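Local coordinates for protein anti-sigma-I factor RsgI2 (PDB 4B9P) that probably senses cellulose outside the cell through this C-terminal family 3 carbohydrate-binding module and thereby controls release of the sigma factor SigI2, at residues R45-K50 against S135-N140; E41-Y46 against Y87-F92. All coordinates share one frame; numbering follows the deposited sequence.

Interaction 1: residues R45-K50 against S135-N140; sequences RYYYTK and SDYSFN. With CA (calcium ion), chain B.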
ATOM      1  N   ARG A  45       5.370  -0.511   0.438  1.00 16.19           N
ATOM      2  CA  ARG A  45       5.001   0.208   1.665  1.00 16.40           C
ATOM      3  C   ARG A  45       4.288   1.510   1.353  1.00 16.47           C
ATOM      4  O   ARG A  45       4.777   2.348   0.589  1.00 17.47           O
ATOM      5  CB  ARG A  45       6.235   0.530   2.523  1.00 16.87           C
ATOM      6  CG  ARG A  45       6.878  -0.711   3.035  1.00 17.91           C
ATOM      7  CD  ARG A  45       8.044  -0.369   3.915  1.00 21.34           C
ATOM      8  NE  ARG A  45       8.608  -1.603   4.442  1.00 25.95           N
ATOM      9  CZ  ARG A  45       9.748  -1.644   5.098  1.00 33.09           C
ATOM     10  NH1 ARG A  45      10.433  -0.520   5.292  1.00 34.83           N
ATOM     11  NH2 ARG A  45      10.210  -2.807   5.536  1.00 36.54           N
ATOM     12  N   TYR A  46       3.137   1.677   2.005  1.00 15.64           N
ATOM     13  CA  TYR A  46       2.346   2.907   1.973  1.00 16.19           C
ATOM     14  C   TYR A  46       2.497   3.533   3.364  1.00 16.08           C
ATOM     15  O   TYR A  46       2.013   2.959   4.346  1.00 16.53           O
ATOM     16  CB  TYR A  46       0.863   2.570   1.695  1.00 16.62           C
ATOM     17  CG  TYR A  46      -0.019   3.809   1.621  1.00 16.51           C
ATOM     18  CD1 TYR A  46      -0.598   4.374   2.779  1.00 17.11           C
ATOM     19  CD2 TYR A  46      -0.321   4.408   0.389  1.00 17.22           C
ATOM     20  CE1 TYR A  46      -1.370   5.524   2.701  1.00 17.02           C
ATOM     21  CE2 TYR A  46      -1.125   5.563   0.304  1.00 17.23           C
ATOM     22  CZ  TYR A  46      -1.660   6.092   1.463  1.00 15.78           C
ATOM     23  OH  TYR A  46      -2.412   7.201   1.313  1.00 16.67           O
ATOM     24  N   TYR A  47       3.140   4.692   3.435  1.00 16.10           N
ATOM     25  CA  TYR A  47       3.472   5.341   4.707  1.00 15.80           C
ATOM     26  C   TYR A  47       2.424   6.368   5.106  1.00 15.37           C
ATOM     27  O   TYR A  47       1.926   7.124   4.256  1.00 16.21           O
ATOM     28  CB  TYR A  47       4.796   6.078   4.578  1.00 16.34           C
ATOM     29  CG  TYR A  47       5.985   5.213   4.391  1.00 17.27           C
ATOM     30  CD1 TYR A  47       6.607   4.601   5.490  1.00 19.26           C
ATOM     31  CD2 TYR A  47       6.486   4.961   3.111  1.00 21.43           C
ATOM     32  CE1 TYR A  47       7.748   3.821   5.323  1.00 23.90           C
ATOM     33  CE2 TYR A  47       7.594   4.170   2.936  1.00 25.34           C
ATOM     34  CZ  TYR A  47       8.215   3.592   4.026  1.00 27.68           C
ATOM     35  OH  TYR A  47       9.337   2.811   3.778  1.00 34.97           O
ATOM     36  N   TYR A  48       2.101   6.424   6.399  1.00 15.56           N
ATOM     37  CA  TYR A  48       1.039   7.319   6.840  1.00 15.54           C
ATOM     38  C   TYR A  48       1.230   7.571   8.339  1.00 15.00           C
ATOM     39  O   TYR A  48       2.089   6.970   8.999  1.00 15.47           O
ATOM     40  CB  TYR A  48      -0.332   6.698   6.540  1.00 16.12           C
ATOM     41  CG  TYR A  48      -0.697   5.455   7.347  1.00 15.30           C
ATOM     42  CD1 TYR A  48      -0.190   4.189   7.013  1.00 16.47           C
ATOM     43  CD2 TYR A  48      -1.579   5.544   8.414  1.00 16.72           C
ATOM     44  CE1 TYR A  48      -0.501   3.076   7.731  1.00 17.09           C
ATOM     45  CE2 TYR A  48      -1.933   4.396   9.135  1.00 17.35           C
ATOM     46  CZ  TYR A  48      -1.390   3.175   8.766  1.00 17.33           C
ATOM     47  OH  TYR A  48      -1.718   2.052   9.483  1.00 19.27           O
ATOM     48  N   THR A  49       0.414   8.485   8.864  1.00 15.13           N
ATOM     49  CA  THR A  49       0.309   8.670  10.323  1.00 15.09           C
ATOM     50  C   THR A  49      -1.033   8.130  10.793  1.00 15.25           C
ATOM     51  O   THR A  49      -2.085   8.528  10.299  1.00 15.49           O
ATOM     52  CB  THR A  49       0.454  10.143  10.686  1.00 15.94           C
ATOM     53  OG1 THR A  49      -0.384  10.921   9.816  1.00 16.06           O
ATOM     54  CG2 THR A  49       1.934  10.583  10.579  1.00 16.68           C
ATOM     55  N   LYS A  50      -0.980   7.182  11.741  1.00 15.59           N
ATOM     56  CA  LYS A  50      -2.208   6.511  12.226  1.00 15.56           C
ATOM     57  C   LYS A  50      -3.113   7.429  13.034  1.00 15.95           C
ATOM     58  O   LYS A  50      -4.272   7.089  13.271  1.00 16.55           O
ATOM     59  CB  LYS A  50      -1.855   5.265  13.038  1.00 16.48           C
ATOM     60  CG  LYS A  50      -1.158   5.626  14.376  1.00 17.08           C
ATOM     61  CD  LYS A  50      -0.772   4.405  15.167  1.00 19.34           C
ATOM     62  CE  LYS A  50      -0.208   4.747  16.551  1.00 18.73           C
ATOM     63  NZ  LYS A  50       1.034   5.528  16.458  1.00 19.08           N
ATOM     64  N   SER A 135      -1.778  14.365   6.476  1.00 16.33           N
ATOM     65  CA  SER A 135      -0.624  14.075   7.326  1.00 16.30           C
ATOM     66  C   SER A 135       0.054  12.749   6.946  1.00 15.40           C
ATOM     67  O   SER A 135       0.835  12.212   7.736  1.00 16.50           O
ATOM     68  CB  SER A 135      -1.070  14.037   8.803  1.00 16.50           C
ATOM     69  OG  SER A 135      -2.166  13.139   8.976  1.00 15.96           O
ATOM     70  N   ASP A 136      -0.296  12.182   5.787  1.00 16.54           N
ATOM     71  CA  ASP A 136       0.216  10.868   5.385  1.00 16.29           C
ATOM     72  C   ASP A 136       1.176  11.011   4.216  1.00 15.57           C
ATOM     73  O   ASP A 136       0.761  11.438   3.123  1.00 16.66           O
ATOM     74  CB  ASP A 136      -0.926   9.920   4.991  1.00 15.33           C
ATOM     75  CG  ASP A 136      -1.919   9.696   6.123  1.00 15.95           C
ATOM     76  OD1 ASP A 136      -1.572  10.000   7.291  1.00 15.75           O
ATOM     77  OD2 ASP A 136      -2.992   9.134   5.827  1.00 15.90           O
ATOM     78  N   TYR A 137       2.421  10.598   4.423  1.00 15.90           N
ATOM     79  CA  TYR A 137       3.463  10.740   3.409  1.00 16.15           C
ATOM     80  C   TYR A 137       3.037  10.220   2.056  1.00 16.41           C
ATOM     81  O   TYR A 137       3.284  10.864   1.049  1.00 17.47           O
ATOM     82  CB  TYR A 137       4.711  10.044   3.894  1.00 16.71           C
ATOM     83  CG  TYR A 137       5.870  10.079   2.921  1.00 17.22           C
ATOM     84  CD1 TYR A 137       6.674  11.213   2.832  1.00 18.86           C
ATOM     85  CD2 TYR A 137       6.190   8.982   2.137  1.00 17.72           C
ATOM     86  CE1 TYR A 137       7.758  11.238   1.985  1.00 20.39           C
ATOM     87  CE2 TYR A 137       7.277   9.013   1.256  1.00 17.81           C
ATOM     88  CZ  TYR A 137       8.061  10.132   1.206  1.00 20.20           C
ATOM     89  OH  TYR A 137       9.125  10.208   0.353  1.00 21.05           O
ATOM     90  N   SER A 138       2.440   9.039   2.003  1.00 16.04           N
ATOM     91  CA  SER A 138       2.142   8.427   0.713  1.00 16.35           C
ATOM     92  C   SER A 138       0.870   8.917   0.048  1.00 16.12           C
ATOM     93  O   SER A 138       0.617   8.543  -1.090  1.00 17.15           O
ATOM     94  CB  SER A 138       2.086   6.899   0.851  1.00 16.13           C
ATOM     95  OG  SER A 138       3.345   6.369   1.234  1.00 16.98           O
ATOM     96  N   PHE A 139       0.066   9.728   0.746  1.00 16.76           N
ATOM     97  CA  PHE A 139      -1.231  10.158   0.211  1.00 17.16           C
ATOM     98  C   PHE A 139      -1.127  11.083  -1.001  1.00 16.32           C
ATOM     99  O   PHE A 139      -0.297  11.991  -1.026  1.00 18.11           O
ATOM    100  CB  PHE A 139      -1.984  10.862   1.348  1.00 17.43           C
ATOM    101  CG  PHE A 139      -3.329  11.405   0.983  1.00 16.71           C
ATOM    102  CD1 PHE A 139      -4.356  10.548   0.547  1.00 17.35           C
ATOM    103  CD2 PHE A 139      -3.591  12.757   1.136  1.00 17.89           C
ATOM    104  CE1 PHE A 139      -5.628  11.046   0.248  1.00 17.64           C
ATOM    105  CE2 PHE A 139      -4.867  13.255   0.871  1.00 18.26           C
ATOM    106  CZ  PHE A 139      -5.881  12.385   0.422  1.00 17.79           C
ATOM    107  N   ASN A 140      -1.989  10.854  -1.980  1.00 16.51           N
ATOM    108  CA  ASN A 140      -2.128  11.701  -3.152  1.00 16.94           C
ATOM    109  C   ASN A 140      -3.527  12.304  -3.134  1.00 17.81           C
ATOM    110  O   ASN A 140      -4.500  11.607  -3.333  1.00 17.76           O
ATOM    111  CB  ASN A 140      -1.933  10.798  -4.390  1.00 17.74           C
ATOM    112  CG  ASN A 140      -2.087  11.536  -5.700  1.00 18.35           C
ATOM    113  OD1 ASN A 140      -2.679  12.630  -5.783  1.00 19.25           O
ATOM    114  ND2 ASN A 140      -1.566  10.925  -6.763  1.00 20.26           N
TER
HETATM  115 CA    CA B1167      -2.738  10.669   9.304  1.00 15.38          CA
HETATM  116  O   HOH W   1      -3.719   8.304   3.322  1.00 17.33           O
HETATM  117  O   HOH W   2      -4.130   8.909   8.252  1.00 17.00           O

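Interaction 2: residues E41-Y46 against Y87-F92; sequences EVKIRY and YVEIGF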
ATOM      1  N   GLU A  41       9.206 -12.236  -2.897  1.00 20.65           N
ATOM      2  CA  GLU A  41      10.336 -11.379  -2.504  1.00 21.36           C
ATOM      3  C   GLU A  41      10.043  -9.876  -2.506  1.00 20.12           C
ATOM      4  O   GLU A  41      10.908  -9.094  -2.114  1.00 21.52           O
ATOM      5  CB  GLU A  41      11.530 -11.658  -3.413  1.00 23.58           C
ATOM      6  CG  GLU A  41      12.093 -13.082  -3.225  1.00 26.99           C
ATOM      7  CD  GLU A  41      12.660 -13.265  -1.804  1.00 35.66           C
ATOM      8  OE1 GLU A  41      13.684 -12.625  -1.480  1.00 39.39           O
ATOM      9  OE2 GLU A  41      12.061 -14.013  -0.990  1.00 41.07           O
ATOM     10  N   VAL A  42       8.843  -9.494  -2.916  1.00 19.06           N
ATOM     11  CA  VAL A  42       8.522  -8.077  -3.105  1.00 17.79           C
ATOM     12  C   VAL A  42       7.696  -7.573  -1.933  1.00 17.21           C
ATOM     13  O   VAL A  42       6.739  -8.247  -1.516  1.00 18.45           O
ATOM     14  CB  VAL A  42       7.681  -7.886  -4.369  1.00 19.13           C
ATOM     15  CG1 VAL A  42       7.284  -6.435  -4.547  1.00 20.07           C
ATOM     16  CG2 VAL A  42       8.482  -8.358  -5.566  1.00 20.37           C
ATOM     17  N   LYS A  43       8.054  -6.409  -1.401  1.00 17.11           N
ATOM     18  CA  LYS A  43       7.253  -5.725  -0.375  1.00 16.73           C
ATOM     19  C   LYS A  43       6.999  -4.309  -0.872  1.00 17.05           C
ATOM     20  O   LYS A  43       7.874  -3.662  -1.464  1.00 19.56           O
ATOM     21  CB  LYS A  43       8.017  -5.660   0.941  1.00 18.20           C
ATOM     22  CG  LYS A  43       8.396  -7.009   1.526  1.00 20.23           C
ATOM     23  CD  LYS A  43       7.196  -7.857   1.892  1.00 20.78           C
ATOM     24  CE  LYS A  43       7.647  -9.203   2.466  1.00 22.64           C
ATOM     25  NZ  LYS A  43       6.482 -10.107   2.701  1.00 21.26           N
ATOM     26  N   ILE A  44       5.795  -3.829  -0.622  1.00 16.59           N
ATOM     27  CA  ILE A  44       5.370  -2.490  -1.018  1.00 16.79           C
ATOM     28  C   ILE A  44       4.926  -1.757   0.228  1.00 16.00           C
ATOM     29  O   ILE A  44       4.167  -2.349   1.000  1.00 18.33           O
ATOM     30  CB  ILE A  44       4.199  -2.589  -1.996  1.00 17.04           C
ATOM     31  CG1 ILE A  44       4.565  -3.385  -3.254  1.00 18.30           C
ATOM     32  CG2 ILE A  44       3.705  -1.193  -2.388  1.00 18.67           C
ATOM     33  CD1 ILE A  44       3.351  -3.800  -4.057  1.00 21.21           C
ATOM     34  N   ARG A  45       5.370  -0.511   0.438  1.00 16.19           N
ATOM     35  CA  ARG A  45       5.001   0.208   1.665  1.00 16.40           C
ATOM     36  C   ARG A  45       4.288   1.510   1.353  1.00 16.47           C
ATOM     37  O   ARG A  45       4.777   2.348   0.589  1.00 17.47           O
ATOM     38  CB  ARG A  45       6.235   0.530   2.523  1.00 16.87           C
ATOM     39  CG  ARG A  45       6.878  -0.711   3.035  1.00 17.91           C
ATOM     40  CD  ARG A  45       8.044  -0.369   3.915  1.00 21.34           C
ATOM     41  NE  ARG A  45       8.608  -1.603   4.442  1.00 25.95           N
ATOM     42  CZ  ARG A  45       9.748  -1.644   5.098  1.00 33.09           C
ATOM     43  NH1 ARG A  45      10.433  -0.520   5.292  1.00 34.83           N
ATOM     44  NH2 ARG A  45      10.210  -2.807   5.536  1.00 36.54           N
ATOM     45  N   TYR A  46       3.137   1.677   2.005  1.00 15.64           N
ATOM     46  CA  TYR A  46       2.346   2.907   1.973  1.00 16.19           C
ATOM     47  C   TYR A  46       2.497   3.533   3.364  1.00 16.08           C
ATOM     48  O   TYR A  46       2.013   2.959   4.346  1.00 16.53           O
ATOM     49  CB  TYR A  46       0.863   2.570   1.695  1.00 16.62           C
ATOM     50  CG  TYR A  46      -0.019   3.809   1.621  1.00 16.51           C
ATOM     51  CD1 TYR A  46      -0.598   4.374   2.779  1.00 17.11           C
ATOM     52  CD2 TYR A  46      -0.321   4.408   0.389  1.00 17.22           C
ATOM     53  CE1 TYR A  46      -1.370   5.524   2.701  1.00 17.02           C
ATOM     54  CE2 TYR A  46      -1.125   5.563   0.304  1.00 17.23           C
ATOM     55  CZ  TYR A  46      -1.660   6.092   1.463  1.00 15.78           C
ATOM     56  OH  TYR A  46      -2.412   7.201   1.313  1.00 16.67           O
ATOM     57  N   TYR A  87       3.231   2.095   8.451  1.00 16.71           N
ATOM     58  CA  TYR A  87       3.078   1.819   7.033  1.00 15.77           C
ATOM     59  C   TYR A  87       2.250   0.559   6.887  1.00 16.87           C
ATOM     60  O   TYR A  87       2.237  -0.319   7.761  1.00 17.59           O
ATOM     61  CB  TYR A  87       4.405   1.689   6.251  1.00 17.00           C
ATOM     62  CG  TYR A  87       5.413   0.738   6.816  1.00 17.63           C
ATOM     63  CD1 TYR A  87       5.401  -0.622   6.473  1.00 18.46           C
ATOM     64  CD2 TYR A  87       6.407   1.184   7.670  1.00 18.85           C
ATOM     65  CE1 TYR A  87       6.391  -1.487   6.983  1.00 20.16           C
ATOM     66  CE2 TYR A  87       7.381   0.342   8.167  1.00 20.02           C
ATOM     67  CZ  TYR A  87       7.365  -0.996   7.825  1.00 20.48           C
ATOM     68  OH  TYR A  87       8.333  -1.819   8.348  1.00 24.53           O
ATOM     69  N   VAL A  88       1.528   0.490   5.779  1.00 16.30           N
ATOM     70  CA  VAL A  88       0.935  -0.743   5.326  1.00 16.96           C
ATOM     71  C   VAL A  88       1.975  -1.432   4.476  1.00 17.29           C
ATOM     72  O   VAL A  88       2.479  -0.845   3.530  1.00 18.40           O
ATOM     73  CB  VAL A  88      -0.307  -0.431   4.442  1.00 18.66           C
ATOM     74  CG1 VAL A  88      -0.966  -1.729   4.019  1.00 20.97           C
ATOM     75  CG2 VAL A  88      -1.278   0.501   5.171  1.00 21.28           C
ATOM     76  N   GLU A  89       2.345  -2.657   4.835  1.00 17.25           N
ATOM     77  CA  GLU A  89       3.274  -3.406   4.011  1.00 17.59           C
ATOM     78  C   GLU A  89       2.487  -4.482   3.275  1.00 17.66           C
ATOM     79  O   GLU A  89       1.910  -5.386   3.897  1.00 18.12           O
ATOM     80  CB  GLU A  89       4.355  -4.064   4.864  1.00 19.86           C
ATOM     81  CG  GLU A  89       5.368  -4.757   4.002  1.00 22.21           C
ATOM     82  CD  GLU A  89       6.588  -5.195   4.757  1.00 25.58           C
ATOM     83  OE1 GLU A  89       7.468  -4.356   5.004  1.00 28.52           O
ATOM     84  OE2 GLU A  89       6.681  -6.388   5.068  1.00 27.50           O
ATOM     85  N   ILE A  90       2.479  -4.396   1.950  1.00 17.84           N
ATOM     86  CA  ILE A  90       1.777  -5.333   1.097  1.00 16.99           C
ATOM     87  C   ILE A  90       2.826  -6.273   0.538  1.00 18.85           C
ATOM     88  O   ILE A  90       3.900  -5.854   0.109  1.00 19.48           O
ATOM     89  CB  ILE A  90       1.076  -4.574  -0.032  1.00 19.05           C
ATOM     90  CG1 ILE A  90      -0.064  -3.758   0.543  1.00 23.13           C
ATOM     91  CG2 ILE A  90       0.541  -5.553  -1.104  1.00 22.71           C
ATOM     92  CD1 ILE A  90      -0.766  -2.851  -0.485  1.00 25.31           C
ATOM     93  N   GLY A  91       2.543  -7.557   0.601  1.00 18.83           N
ATOM     94  CA  GLY A  91       3.443  -8.553   0.076  1.00 19.64           C
ATOM     95  C   GLY A  91       2.638  -9.611  -0.637  1.00 18.80           C
ATOM     96  O   GLY A  91       1.440  -9.432  -0.925  1.00 18.50           O
ATOM     97  N   PHE A  92       3.314 -10.722  -0.926  1.00 17.95           N
ATOM     98  CA  PHE A  92       2.724 -11.766  -1.746  1.00 18.05           C
ATOM     99  C   PHE A  92       3.052 -13.098  -1.121  1.00 18.74           C
ATOM    100  O   PHE A  92       4.115 -13.276  -0.509  1.00 21.12           O
ATOM    101  CB  PHE A  92       3.332 -11.674  -3.144  1.00 18.02           C
ATOM    102  CG  PHE A  92       3.052 -10.361  -3.800  1.00 17.66           C
ATOM    103  CD1 PHE A  92       1.900 -10.170  -4.521  1.00 20.42           C
ATOM    104  CD2 PHE A  92       3.919  -9.287  -3.625  1.00 17.81           C
ATOM    105  CE1 PHE A  92       1.619  -8.939  -5.079  1.00 20.87           C
ATOM    106  CE2 PHE A  92       3.626  -8.062  -4.193  1.00 19.66           C
ATOM    107  CZ  PHE A  92       2.489  -7.899  -4.899  1.00 21.13           C
TER
HETATM  108  O   HOH W   3       6.169 -10.540  -0.162  1.00 19.39           O
HETATM  109  O   HOH W   4       5.134  -8.531   4.612  1.00 27.76           O

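Interaction 1: residues R45-K50 against S135-N140
One face of the Y46 ring carries S138 CB, a CH-pi contact in which the carbon sits 3.6 Å from the ring centroid, displaced toward the CD2-CE2 rim. In the plane of the same ring, at its hydroxyl edge, lies a water that accepts from Y46 OH and donates to D136 OD2; Y46 OH is also hydrogen-bonded to N13 ND2 and reaches the edge of the F139 ring. With CG anti to the backbone N (chi1 -179°), Y46 swings its ring across to the D136-F139 type I turn. The Y47 ring has S138 OG at its edge, and Y47 CB packs beside Y137 CB at 4.0 Å. S138 grips the backbone of Y47 twice: Y47 N donates to S138 OG (2.8 Å), itself also hydrogen-bonded to K151 O, and S138 N to Y47 O (3.0 Å). Beyond the strand end, T49 N bonds to D136 OD1 (3.0 Å) from above the carboxylate plane, and T49 OG1 donates to S135 O (2.7 Å). A calcium ion, bound by T49 O and OG1, S135 OG, D136 OD1, a water that also donates to D136 OD2, and D51 and D132, staples the end of strand 42-48 to this loop of the family 3 module. The loop lies between strands 131-132 and 147-148 and runs past strand 42-48, whose sheet neighbours are strands 84-92 and 152-156; S138 also touches I152 of the latter.

Interaction 2: residues E41-Y46 against Y87-F92
R45 and E89 face each other as a non-hydrogen-bonded pair and point their side chains the same way, so that guanidinium and carboxylate lie nearly coplanar, 4° apart. R45 grips E89 side-on: NE (3.0 Å, on the anti lone pair) and NH2 (3.2 Å) of R45 both donate to E89 OE1. The guanidinium also lies flat on the Y87 ring, centres 4.3 Å apart and planes at 21°, with R45 CD over the ring face. Extended from CG to NE (chi2 -178°), the R45 chain runs across that ring to the carboxylate. This partly exposed face is looser towards K43, whose NZ stays 4.4 Å from E89 OE2; a water accepts from K43 NZ and donates to E89 OE2, while a second accepts from both K43 NZ and F92 N. The two segments are neighbouring inner strands of one antiparallel sheet of the beta-sandwich typical of family 3 carbohydrate-binding modules, and paired backbone hydrogen bonds join I44 with I90 and Y46 with V88. The reverse face is buried, mainly apolar and tightly packed. There I44 CB meets I90 CB at 4.2 Å, Y46 CB packs near V88 CB, and V42 CG1 touches F92 CE2 at 4.0 Å, with V42 O in the plane of the F92 ring. Strand 104-111 of the other sheet covers this side, I107 meeting I90, V105 meeting F92 and I111 meeting V88.

In the fold
After strands 7-13 and 25-31 of the opposing sheet, the chain enters strand 42-48, the first strand of the second sheet, where both contacts start, sharing R45 and Y46. Interaction 2 closes first: the chain leaves through strands 56-63 and 70-81 and returns along 84-92. Interaction 1 closes later, after strand 104-111 and helix 114-117, when residues 135-140 come back to the far end of the strand. Because 41-46 precedes and overlaps 45-50, while 87-92 precedes 135-140, the two closures are staggered and cross rather than nest. Interaction 2 joins two strands inside the sheet, interaction 1 fastens the calcium-bound loop to the end of one of them, and they meet where Y47 and Y48 pack against Y87 and V88.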